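Local coordinates for putative outer membrane protein (LpxR) (Salmonella typhimurium, PDB 3FID) that probably removes acyl chains from lipid A as a metal-dependent deacylase embedded as a beta barrel in the bacterial outer membrane, at residues S264-V275 with Y285-F295; D47-D58 with R204-K212. All coordinates share one frame; numbering follows the deposited sequence.

Contact 1: S264-V275 with Y285-F295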
loop_
_atom_site.group_PDB
_atom_site.type_symbol
_atom_site.label_atom_id
_atom_site.label_comp_id
_atom_site.label_asym_id
_atom_site.label_seq_id
_atom_site.Cartn_x
_atom_site.Cartn_y
_atom_site.Cartn_z
ATOM N N SER A 264 10.071 -13.342 18.331
ATOM C CA SER A 264 11.332 -12.605 18.460
ATOM C C SER A 264 12.495 -13.457 17.954
ATOM O O SER A 264 12.711 -14.558 18.471
ATOM C CB SER A 264 11.594 -12.236 19.924
ATOM O OG SER A 264 10.947 -11.034 20.276
ATOM N N PRO A 265 13.260 -12.945 16.965
ATOM C CA PRO A 265 13.134 -11.613 16.367
ATOM C C PRO A 265 12.521 -11.566 14.955
ATOM O O PRO A 265 12.832 -10.654 14.210
ATOM C CB PRO A 265 14.603 -11.184 16.248
ATOM C CG PRO A 265 15.318 -12.496 15.941
ATOM C CD PRO A 265 14.448 -13.645 16.433
ATOM N N VAL A 266 11.691 -12.530 14.585
ATOM C CA VAL A 266 11.191 -12.555 13.206
ATOM C C VAL A 266 9.664 -12.698 13.101
ATOM O O VAL A 266 9.052 -13.504 13.819
ATOM C CB VAL A 266 11.935 -13.594 12.343
ATOM C CG1 VAL A 266 11.665 -15.036 12.814
ATOM C CG2 VAL A 266 11.623 -13.391 10.850
ATOM N N ALA A 267 9.051 -11.916 12.206
ATOM C CA ALA A 267 7.613 -11.997 12.041
ATOM C C ALA A 267 7.262 -11.983 10.567
ATOM O O ALA A 267 7.942 -11.331 9.785
ATOM C CB ALA A 267 6.915 -10.860 12.753
ATOM N N PHE A 268 6.203 -12.704 10.228
ATOM C CA PHE A 268 5.713 -12.846 8.868
ATOM C C PHE A 268 4.308 -12.268 8.843
ATOM O O PHE A 268 3.535 -12.480 9.782
ATOM C CB PHE A 268 5.715 -14.312 8.452
ATOM C CG PHE A 268 7.087 -14.935 8.484
ATOM C CD1 PHE A 268 7.489 -15.699 9.579
ATOM C CD2 PHE A 268 7.995 -14.706 7.455
ATOM C CE1 PHE A 268 8.780 -16.261 9.628
ATOM C CE2 PHE A 268 9.291 -15.258 7.495
ATOM C CZ PHE A 268 9.675 -16.027 8.576
ATOM N N SER A 269 4.007 -11.515 7.788
ATOM C CA SER A 269 2.692 -10.902 7.610
ATOM C C SER A 269 2.139 -11.142 6.213
ATOM O O SER A 269 2.892 -11.181 5.262
ATOM C CB SER A 269 2.777 -9.403 7.828
ATOM O OG SER A 269 3.186 -9.096 9.136
ATOM N N LEU A 270 0.812 -11.270 6.111
ATOM C CA LEU A 270 0.135 -11.316 4.823
ATOM C C LEU A 270 -1.081 -10.395 4.906
ATOM O O LEU A 270 -1.792 -10.407 5.909
ATOM C CB LEU A 270 -0.261 -12.779 4.515
ATOM C CG LEU A 270 -1.041 -13.336 3.309
ATOM C CD1 LEU A 270 -2.492 -13.540 3.615
ATOM C CD2 LEU A 270 -0.830 -12.557 2.021
ATOM N N SER A 271 -1.285 -9.566 3.880
ATOM C CA SER A 271 -2.473 -8.717 3.802
ATOM C C SER A 271 -3.156 -8.952 2.446
ATOM O O SER A 271 -2.488 -8.975 1.408
ATOM C CB SER A 271 -2.091 -7.233 3.998
ATOM O OG SER A 271 -3.271 -6.425 4.112
ATOM N N LEU A 272 -4.457 -9.228 2.489
ATOM C CA LEU A 272 -5.295 -9.429 1.307
ATOM C C LEU A 272 -6.087 -8.166 1.066
ATOM O O LEU A 272 -6.941 -7.792 1.898
ATOM C CB LEU A 272 -6.269 -10.594 1.569
ATOM C CG LEU A 272 -5.671 -11.957 2.007
ATOM C CD1 LEU A 272 -6.798 -13.022 2.247
ATOM C CD2 LEU A 272 -4.704 -12.506 1.034
ATOM N N ASN A 273 -5.853 -7.521 -0.076
ATOM C CA ASN A 273 -6.303 -6.155 -0.262
ATOM C C ASN A 273 -7.188 -5.973 -1.470
ATOM O O ASN A 273 -7.018 -6.676 -2.437
ATOM C CB ASN A 273 -5.090 -5.225 -0.352
ATOM C CG ASN A 273 -4.099 -5.479 0.767
ATOM O OD1 ASN A 273 -4.482 -5.559 1.933
ATOM N ND2 ASN A 273 -2.817 -5.623 0.410
ATOM N N LYS A 274 -8.147 -5.045 -1.380
ATOM C CA LYS A 274 -8.933 -4.658 -2.552
ATOM C C LYS A 274 -9.085 -3.146 -2.606
ATOM O O LYS A 274 -9.415 -2.503 -1.607
ATOM C CB LYS A 274 -10.324 -5.305 -2.561
ATOM C CG LYS A 274 -11.090 -5.055 -3.900
ATOM C CD LYS A 274 -12.502 -5.585 -3.878
ATOM C CE LYS A 274 -13.473 -4.484 -3.404
ATOM N NZ LYS A 274 -14.871 -4.831 -3.802
ATOM N N VAL A 275 -8.882 -2.581 -3.794
ATOM C CA VAL A 275 -9.130 -1.170 -3.988
ATOM C C VAL A 275 -10.289 -1.050 -5.001
ATOM O O VAL A 275 -10.245 -1.702 -6.059
ATOM C CB VAL A 275 -7.840 -0.457 -4.480
ATOM C CG1 VAL A 275 -8.118 1.006 -4.861
ATOM C CG2 VAL A 275 -6.705 -0.528 -3.367
ATOM N N TYR A 285 -9.883 -3.827 -8.002
ATOM C CA TYR A 285 -8.789 -4.747 -8.180
ATOM C C TYR A 285 -8.255 -5.247 -6.846
ATOM O O TYR A 285 -8.302 -4.533 -5.846
ATOM C CB TYR A 285 -7.667 -4.120 -9.024
ATOM C CG TYR A 285 -7.002 -2.902 -8.419
ATOM C CD1 TYR A 285 -7.484 -1.618 -8.700
ATOM C CD2 TYR A 285 -5.847 -3.017 -7.628
ATOM C CE1 TYR A 285 -6.858 -0.475 -8.194
ATOM C CE2 TYR A 285 -5.193 -1.858 -7.096
ATOM C CZ TYR A 285 -5.711 -0.594 -7.389
ATOM O OH TYR A 285 -5.131 0.577 -6.917
ATOM N N SER A 286 -7.784 -6.479 -6.845
ATOM C CA SER A 286 -7.261 -7.124 -5.616
ATOM C C SER A 286 -5.776 -7.491 -5.755
ATOM O O SER A 286 -5.264 -7.798 -6.853
ATOM C CB SER A 286 -8.071 -8.381 -5.268
ATOM O OG SER A 286 -8.019 -9.321 -6.338
ATOM N N TYR A 287 -5.089 -7.489 -4.622
ATOM C CA TYR A 287 -3.682 -7.843 -4.596
ATOM C C TYR A 287 -3.321 -8.242 -3.173
ATOM O O TYR A 287 -4.128 -8.065 -2.230
ATOM C CB TYR A 287 -2.814 -6.655 -5.057
ATOM C CG TYR A 287 -2.892 -5.409 -4.174
ATOM C CD1 TYR A 287 -3.904 -4.471 -4.328
ATOM C CD2 TYR A 287 -1.930 -5.182 -3.199
ATOM C CE1 TYR A 287 -3.948 -3.320 -3.505
ATOM C CE2 TYR A 287 -1.969 -4.059 -2.365
ATOM C CZ TYR A 287 -2.959 -3.145 -2.528
ATOM O OH TYR A 287 -2.919 -2.068 -1.685
ATOM N N ILE A 288 -2.117 -8.766 -3.010
ATOM C CA ILE A 288 -1.621 -9.067 -1.671
ATOM C C ILE A 288 -0.328 -8.341 -1.405
ATOM O O ILE A 288 0.347 -7.890 -2.326
ATOM C CB ILE A 288 -1.366 -10.565 -1.452
ATOM C CG1 ILE A 288 -0.262 -11.080 -2.400
ATOM C CG2 ILE A 288 -2.674 -11.364 -1.600
ATOM C CD1 ILE A 288 0.350 -12.401 -1.984
ATOM N N ASN A 289 0.002 -8.214 -0.131
ATOM C CA ASN A 289 1.386 -7.965 0.237
ATOM C C ASN A 289 1.818 -9.011 1.270
ATOM O O ASN A 289 0.998 -9.464 2.087
ATOM C CB ASN A 289 1.655 -6.488 0.634
ATOM C CG ASN A 289 0.836 -6.003 1.828
ATOM O OD1 ASN A 289 -0.308 -5.551 1.681
ATOM N ND2 ASN A 289 1.437 -6.050 3.018
ATOM N N GLY A 290 3.083 -9.435 1.174
ATOM C CA GLY A 290 3.679 -10.353 2.143
ATOM C C GLY A 290 4.921 -9.683 2.693
ATOM O O GLY A 290 5.711 -9.084 1.931
ATOM N N ASP A 291 5.068 -9.720 4.014
ATOM C CA ASP A 291 6.154 -8.976 4.649
ATOM C C ASP A 291 6.974 -9.864 5.588
ATOM O O ASP A 291 6.442 -10.779 6.247
ATOM C CB ASP A 291 5.661 -7.750 5.449
ATOM C CG ASP A 291 4.362 -7.119 4.895
ATOM O OD1 ASP A 291 4.225 -6.869 3.686
ATOM O OD2 ASP A 291 3.478 -6.821 5.720
ATOM N N ILE A 292 8.272 -9.591 5.631
ATOM C CA ILE A 292 9.151 -10.232 6.611
ATOM C C ILE A 292 9.709 -9.086 7.421
ATOM O O ILE A 292 10.246 -8.134 6.850
ATOM C CB ILE A 292 10.317 -10.998 5.949
ATOM C CG1 ILE A 292 9.791 -12.148 5.084
ATOM C CG2 ILE A 292 11.278 -11.537 7.037
ATOM C CD1 ILE A 292 10.903 -12.869 4.309
ATOM N N THR A 293 9.512 -9.145 8.741
ATOM C CA THR A 293 9.884 -8.054 9.613
ATOM C C THR A 293 10.790 -8.607 10.711
ATOM O O THR A 293 10.435 -9.579 11.395
ATOM C CB THR A 293 8.649 -7.409 10.235
ATOM O OG1 THR A 293 7.724 -7.073 9.197
ATOM C CG2 THR A 293 9.040 -6.115 10.978
ATOM N N PHE A 294 11.959 -7.996 10.852
ATOM C CA PHE A 294 12.832 -8.295 11.976
ATOM C C PHE A 294 12.535 -7.256 13.029
ATOM O O PHE A 294 12.554 -6.074 12.745
ATOM C CB PHE A 294 14.292 -8.302 11.519
ATOM C CG PHE A 294 14.565 -9.358 10.499
ATOM C CD1 PHE A 294 14.724 -10.685 10.884
ATOM C CD2 PHE A 294 14.565 -9.042 9.145
ATOM C CE1 PHE A 294 14.926 -11.688 9.926
ATOM C CE2 PHE A 294 14.772 -10.037 8.174
ATOM C CZ PHE A 294 14.957 -11.359 8.570
ATOM N N PHE A 295 12.176 -7.711 14.223
ATOM C CA PHE A 295 11.751 -6.803 15.293
ATOM C C PHE A 295 12.512 -7.179 16.561
ATOM O O PHE A 295 12.613 -8.355 16.911
ATOM C CB PHE A 295 10.220 -6.823 15.487
ATOM C CG PHE A 295 9.672 -8.076 16.162
ATOM C CD1 PHE A 295 9.468 -9.248 15.443
ATOM C CD2 PHE A 295 9.289 -8.043 17.508
ATOM C CE1 PHE A 295 8.953 -10.366 16.037
ATOM C CE2 PHE A 295 8.767 -9.180 18.126
ATOM C CZ PHE A 295 8.581 -10.340 17.384
HETATM O O HOH W 1 11.837 -8.870 19.543
HETATM O O HOH W 2 5.963 -9.014 9.071
#
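N273 and Y287 form an antiparallel hydrogen-bonded pair in the C-terminal hairpin of the barrel, and the asparagine side chain illustrates how an inward-facing row of polar groups can be linked together. Its CB rests over one face of the Y287 ring, 3.8 Å from the ring centroid, in a CH-pi contact. The ring reaches this place because Y287 sets CG between its own backbone N and carbonyl carbon (chi1 63°), which swings the phenol across to the partner strand. Beyond CG the amide divides its work. ND2 donates a hydrogen bond to N289 OD1 at 2.8 Å, with the two amide planes nearly coplanar (20° apart), while N273 OD1 receives S271 OG at 2.6 Å on a lone pair. The chain of bonds continues from N289 ND2 to the syn lone pair of D291 OD1, 3.0 Å away. Both amide groups are thereby held against rotation in a buried row. V275 CB lies on a face of the Y285 ring, 4.0 Å from its centroid. The reverse face of the hairpin is largely apolar, with L272 CD2 meeting I288 CG2 at 3.5 Å. Around the pair, R256 of strand 251-263 and S6 of strand 2-9 bond to N289 and D291 respectively, so the hairpin is flanked by both strands, while helix 16-23 packs L19 and L22 against L272.

Contact 2: D47-D58 with R204-K212; sequences DASQLSFHIAQD and RRGLIHTQK. With ZN (zinc ion), chain E.
An irregular loop, R204-K212, packs against the inward-facing side chains of barrel strand 49-60, and Q50 of that strand meets it through R204, I208 and H209. Segment R204-K212 begins with a type I' turn, R204 to L207. The Q50 amide is used at both ends: OE1 accepts R204 NH2 at 3.0 Å in the carbonyl plane, and NE2 donates to the backbone I208 O at 3.1 Å. Q50 CG meanwhile lies over one face of the H209 ring, 4.1 Å from its centroid, and the two side chains run antiparallel past one another. H209 carries its ring there with CG anti to the backbone N (chi1 -176°). Its NE2 makes a long bond of 3.3 Å to D47 O, approaching from above the carbonyl plane; a water hydrogen-bonds to H209 NE2 and weakly to D47 O, and R98 is the main polar partner of the ring outside the two segments.

Farther along the strand, D58 and R205 approach head to head and form an end-on, two-nitrogen salt bridge. R205 NH2 reaches D58 OD1 at 2.8 Å and R205 NH1 reaches D58 OD2 at 3.0 Å, each on a syn lone pair, with A56 CB over a face of the guanidinium. Two residues before A56, H54 NE2 binds a zinc ion at 2.1 Å, a site completed by H84, D104 and a water.

Chemically, the charges here are shared: R204 NH2, which meets Q50, also forms a salt bridge with D196, and D58 OD1 of the strand is also hydrogen-bonded to Y33 OH. Two bonds to one carboxylate fix the rotation of the R205 guanidinium beside the zinc site, for the D58 side chain lies close to that of H84.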
loop_
_atom_site.group_PDB
_atom_site.type_symbol
_atom_site.label_atom_id
_atom_site.label_comp_id
_atom_site.label_asym_id
_atom_site.label_seq_id
_atom_site.Cartn_x
_atom_site.Cartn_y
_atom_site.Cartn_z
ATOM N N ASP A 47 9.051 4.130 24.255
ATOM C CA ASP A 47 8.096 3.020 24.137
ATOM C C ASP A 47 6.867 3.463 23.348
ATOM O O ASP A 47 6.201 2.637 22.740
ATOM C CB ASP A 47 7.669 2.500 25.519
ATOM C CG ASP A 47 8.726 1.594 26.161
ATOM O OD1 ASP A 47 8.522 1.165 27.318
ATOM O OD2 ASP A 47 9.767 1.322 25.518
ATOM N N ALA A 48 6.581 4.761 23.354
ATOM C CA ALA A 48 5.371 5.277 22.698
ATOM C C ALA A 48 5.544 5.742 21.233
ATOM O O ALA A 48 4.554 5.874 20.515
ATOM C CB ALA A 48 4.772 6.381 23.524
ATOM N N SER A 49 6.792 5.988 20.813
ATOM C CA SER A 49 7.068 6.753 19.601
ATOM C C SER A 49 8.159 6.162 18.715
ATOM O O SER A 49 9.249 5.820 19.198
ATOM C CB SER A 49 7.476 8.170 19.974
ATOM O OG SER A 49 6.396 8.909 20.520
ATOM N N GLN A 50 7.879 6.115 17.408
ATOM C CA GLN A 50 8.848 5.657 16.415
ATOM C C GLN A 50 9.128 6.703 15.363
ATOM O O GLN A 50 8.269 7.545 15.039
ATOM C CB GLN A 50 8.340 4.440 15.653
ATOM C CG GLN A 50 8.117 3.208 16.441
ATOM C CD GLN A 50 7.762 2.031 15.539
ATOM O OE1 GLN A 50 6.910 2.136 14.632
ATOM N NE2 GLN A 50 8.417 0.913 15.779
ATOM N N LEU A 51 10.348 6.633 14.837
ATOM C CA LEU A 51 10.732 7.315 13.626
ATOM C C LEU A 51 11.091 6.255 12.593
ATOM O O LEU A 51 11.945 5.407 12.862
ATOM C CB LEU A 51 11.954 8.199 13.881
ATOM C CG LEU A 51 12.426 9.091 12.736
ATOM C CD1 LEU A 51 11.393 10.147 12.241
ATOM C CD2 LEU A 51 13.741 9.743 13.141
ATOM N N SER A 52 10.483 6.346 11.401
ATOM C CA SER A 52 10.698 5.364 10.338
ATOM C C SER A 52 11.303 5.964 9.079
ATOM O O SER A 52 11.005 7.099 8.733
ATOM C CB SER A 52 9.371 4.720 9.950
ATOM O OG SER A 52 8.824 4.071 11.067
ATOM N N PHE A 53 12.115 5.168 8.385
ATOM C CA PHE A 53 12.685 5.542 7.097
ATOM C C PHE A 53 12.327 4.417 6.130
ATOM O O PHE A 53 12.320 3.255 6.521
ATOM C CB PHE A 53 14.213 5.625 7.195
ATOM C CG PHE A 53 14.922 5.636 5.854
ATOM C CD1 PHE A 53 14.913 6.785 5.052
ATOM C CD2 PHE A 53 15.587 4.490 5.385
ATOM C CE1 PHE A 53 15.588 6.796 3.806
ATOM C CE2 PHE A 53 16.247 4.480 4.138
ATOM C CZ PHE A 53 16.263 5.625 3.363
ATOM N N HIS A 54 12.104 4.750 4.860
ATOM C CA HIS A 54 11.838 3.723 3.865
ATOM C C HIS A 54 12.236 4.180 2.474
ATOM O O HIS A 54 12.393 5.371 2.233
ATOM C CB HIS A 54 10.354 3.357 3.849
ATOM C CG HIS A 54 9.493 4.390 3.186
ATOM N ND1 HIS A 54 9.089 5.541 3.823
ATOM C CD2 HIS A 54 8.988 4.452 1.930
ATOM C CE1 HIS A 54 8.361 6.269 2.988
ATOM N NE2 HIS A 54 8.270 5.621 1.837
ATOM N N ILE A 55 12.441 3.198 1.601
ATOM C CA ILE A 55 12.555 3.407 0.156
ATOM C C ILE A 55 11.585 2.389 -0.470
ATOM O O ILE A 55 11.422 1.273 0.044
ATOM C CB ILE A 55 14.012 3.200 -0.344
ATOM C CG1 ILE A 55 14.099 3.255 -1.882
ATOM C CG2 ILE A 55 14.565 1.868 0.132
ATOM C CD1 ILE A 55 14.369 4.685 -2.490
ATOM N N ALA A 56 10.938 2.774 -1.574
ATOM C CA ALA A 56 9.967 1.875 -2.190
ATOM C C ALA A 56 9.782 2.173 -3.681
ATOM O O ALA A 56 10.061 3.291 -4.132
ATOM C CB ALA A 56 8.631 1.981 -1.452
ATOM N N GLN A 57 9.330 1.162 -4.412
ATOM C CA GLN A 57 8.940 1.321 -5.821
ATOM C C GLN A 57 7.621 0.589 -6.045
ATOM O O GLN A 57 7.487 -0.599 -5.736
ATOM C CB GLN A 57 10.007 0.765 -6.771
ATOM C CG GLN A 57 9.766 1.182 -8.260
ATOM C CD GLN A 57 10.351 0.213 -9.266
ATOM O OE1 GLN A 57 10.260 -1.005 -9.107
ATOM N NE2 GLN A 57 10.969 0.755 -10.308
ATOM N N ASP A 58 6.641 1.311 -6.567
ATOM C CA ASP A 58 5.361 0.711 -6.913
ATOM C C ASP A 58 5.091 0.907 -8.394
ATOM O O ASP A 58 5.390 1.970 -8.924
ATOM C CB ASP A 58 4.289 1.377 -6.087
ATOM C CG ASP A 58 4.473 1.086 -4.623
ATOM O OD1 ASP A 58 4.477 -0.127 -4.288
ATOM O OD2 ASP A 58 4.654 2.055 -3.864
ATOM N N ARG A 204 1.410 0.313 6.501
ATOM C CA ARG A 204 2.673 0.224 7.223
ATOM C C ARG A 204 3.675 -0.677 6.488
ATOM O O ARG A 204 4.879 -0.590 6.743
ATOM C CB ARG A 204 2.444 -0.146 8.685
ATOM C CG ARG A 204 1.810 1.030 9.523
ATOM C CD ARG A 204 2.926 1.909 10.098
ATOM N NE ARG A 204 3.513 1.199 11.227
ATOM C CZ ARG A 204 4.718 1.409 11.730
ATOM N NH1 ARG A 204 5.536 2.316 11.197
ATOM N NH2 ARG A 204 5.112 0.679 12.747
ATOM N N ARG A 205 3.171 -1.495 5.560
ATOM C CA ARG A 205 4.015 -2.279 4.628
ATOM C C ARG A 205 5.138 -3.030 5.353
ATOM O O ARG A 205 6.305 -2.985 4.948
ATOM C CB ARG A 205 4.586 -1.371 3.515
ATOM C CG ARG A 205 3.475 -0.633 2.734
ATOM C CD ARG A 205 4.018 0.200 1.580
ATOM N NE ARG A 205 4.537 -0.606 0.464
ATOM C CZ ARG A 205 4.822 -0.098 -0.741
ATOM N NH1 ARG A 205 4.632 1.197 -0.965
ATOM N NH2 ARG A 205 5.267 -0.878 -1.736
ATOM N N GLY A 206 4.782 -3.726 6.424
ATOM C CA GLY A 206 5.771 -4.519 7.154
ATOM C C GLY A 206 6.315 -3.905 8.437
ATOM O O GLY A 206 6.756 -4.629 9.314
ATOM N N LEU A 207 6.306 -2.584 8.552
ATOM C CA LEU A 207 6.796 -1.982 9.776
ATOM C C LEU A 207 5.869 -2.320 10.940
ATOM O O LEU A 207 4.652 -2.391 10.780
ATOM C CB LEU A 207 6.982 -0.484 9.623
ATOM C CG LEU A 207 8.007 -0.108 8.547
ATOM C CD1 LEU A 207 7.872 1.365 8.211
ATOM C CD2 LEU A 207 9.446 -0.502 8.993
ATOM N N ILE A 208 6.471 -2.553 12.099
ATOM C CA ILE A 208 5.729 -2.976 13.301
ATOM C C ILE A 208 6.086 -2.051 14.465
ATOM O O ILE A 208 7.260 -1.775 14.696
ATOM C CB ILE A 208 6.052 -4.468 13.660
ATOM C CG1 ILE A 208 5.437 -5.405 12.594
ATOM C CG2 ILE A 208 5.547 -4.835 15.088
ATOM C CD1 ILE A 208 5.909 -6.887 12.684
ATOM N N HIS A 209 5.077 -1.583 15.193
ATOM C CA HIS A 209 5.306 -0.875 16.457
ATOM C C HIS A 209 4.784 -1.805 17.534
ATOM O O HIS A 209 3.582 -2.034 17.620
ATOM C CB HIS A 209 4.528 0.444 16.483
ATOM C CG HIS A 209 4.779 1.276 17.707
ATOM N ND1 HIS A 209 3.939 2.294 18.097
ATOM C CD2 HIS A 209 5.768 1.230 18.634
ATOM C CE1 HIS A 209 4.407 2.855 19.200
ATOM N NE2 HIS A 209 5.505 2.215 19.560
ATOM N N THR A 210 5.676 -2.390 18.319
ATOM C CA THR A 210 5.232 -3.337 19.337
ATOM C C THR A 210 6.014 -3.225 20.623
ATOM O O THR A 210 7.185 -2.862 20.613
ATOM C CB THR A 210 5.289 -4.804 18.845
ATOM O OG1 THR A 210 4.642 -5.648 19.815
ATOM C CG2 THR A 210 6.736 -5.279 18.633
ATOM N N GLN A 211 5.347 -3.559 21.729
ATOM C CA GLN A 211 6.012 -3.706 23.028
ATOM C C GLN A 211 6.527 -5.152 23.208
ATOM O O GLN A 211 7.537 -5.389 23.872
ATOM C CB GLN A 211 5.067 -3.282 24.165
ATOM C CG GLN A 211 4.691 -1.751 24.161
ATOM C CD GLN A 211 3.958 -1.271 25.453
ATOM O OE1 GLN A 211 3.015 -1.920 25.948
ATOM N NE2 GLN A 211 4.394 -0.115 25.989
ATOM N N LYS A 212 5.878 -6.089 22.524
ATOM C CA LYS A 212 5.977 -7.531 22.792
ATOM C C LYS A 212 7.315 -8.199 22.442
ATOM O O LYS A 212 7.897 -7.944 21.395
ATOM C CB LYS A 212 4.802 -8.248 22.092
ATOM C CG LYS A 212 4.561 -9.709 22.476
ATOM C CD LYS A 212 4.122 -9.901 23.925
ATOM C CE LYS A 212 3.651 -11.353 24.179
ATOM N NZ LYS A 212 4.667 -12.411 23.835
HETATM ZN ZN ZN E . 6.927 6.372 0.469
HETATM O O HOH W 3 8.104 2.257 20.608
HETATM O O HOH W 4 4.787 5.956 1.092
#

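Read from the N terminus, contact 2 opens first, on strand 49-60, and closes some 145 residues later, when the loop before strand 215-228 folds back onto it; the loop so closed takes in a large share of the barrel strands. Contact 1 follows in series, a hairpin whose two strands are joined by nine residues. The two neither nest nor cross. They meet in space, however: T293 OG1 and G206 O lie 2.6 Å apart, probably hydrogen-bonded, and T293 CG2 packs on I208 CD1. The loop 204-212 thus bridges an early strand and the C-terminal hairpin, whose strand 285-295 also pairs with strand 2-9 to close the barrel.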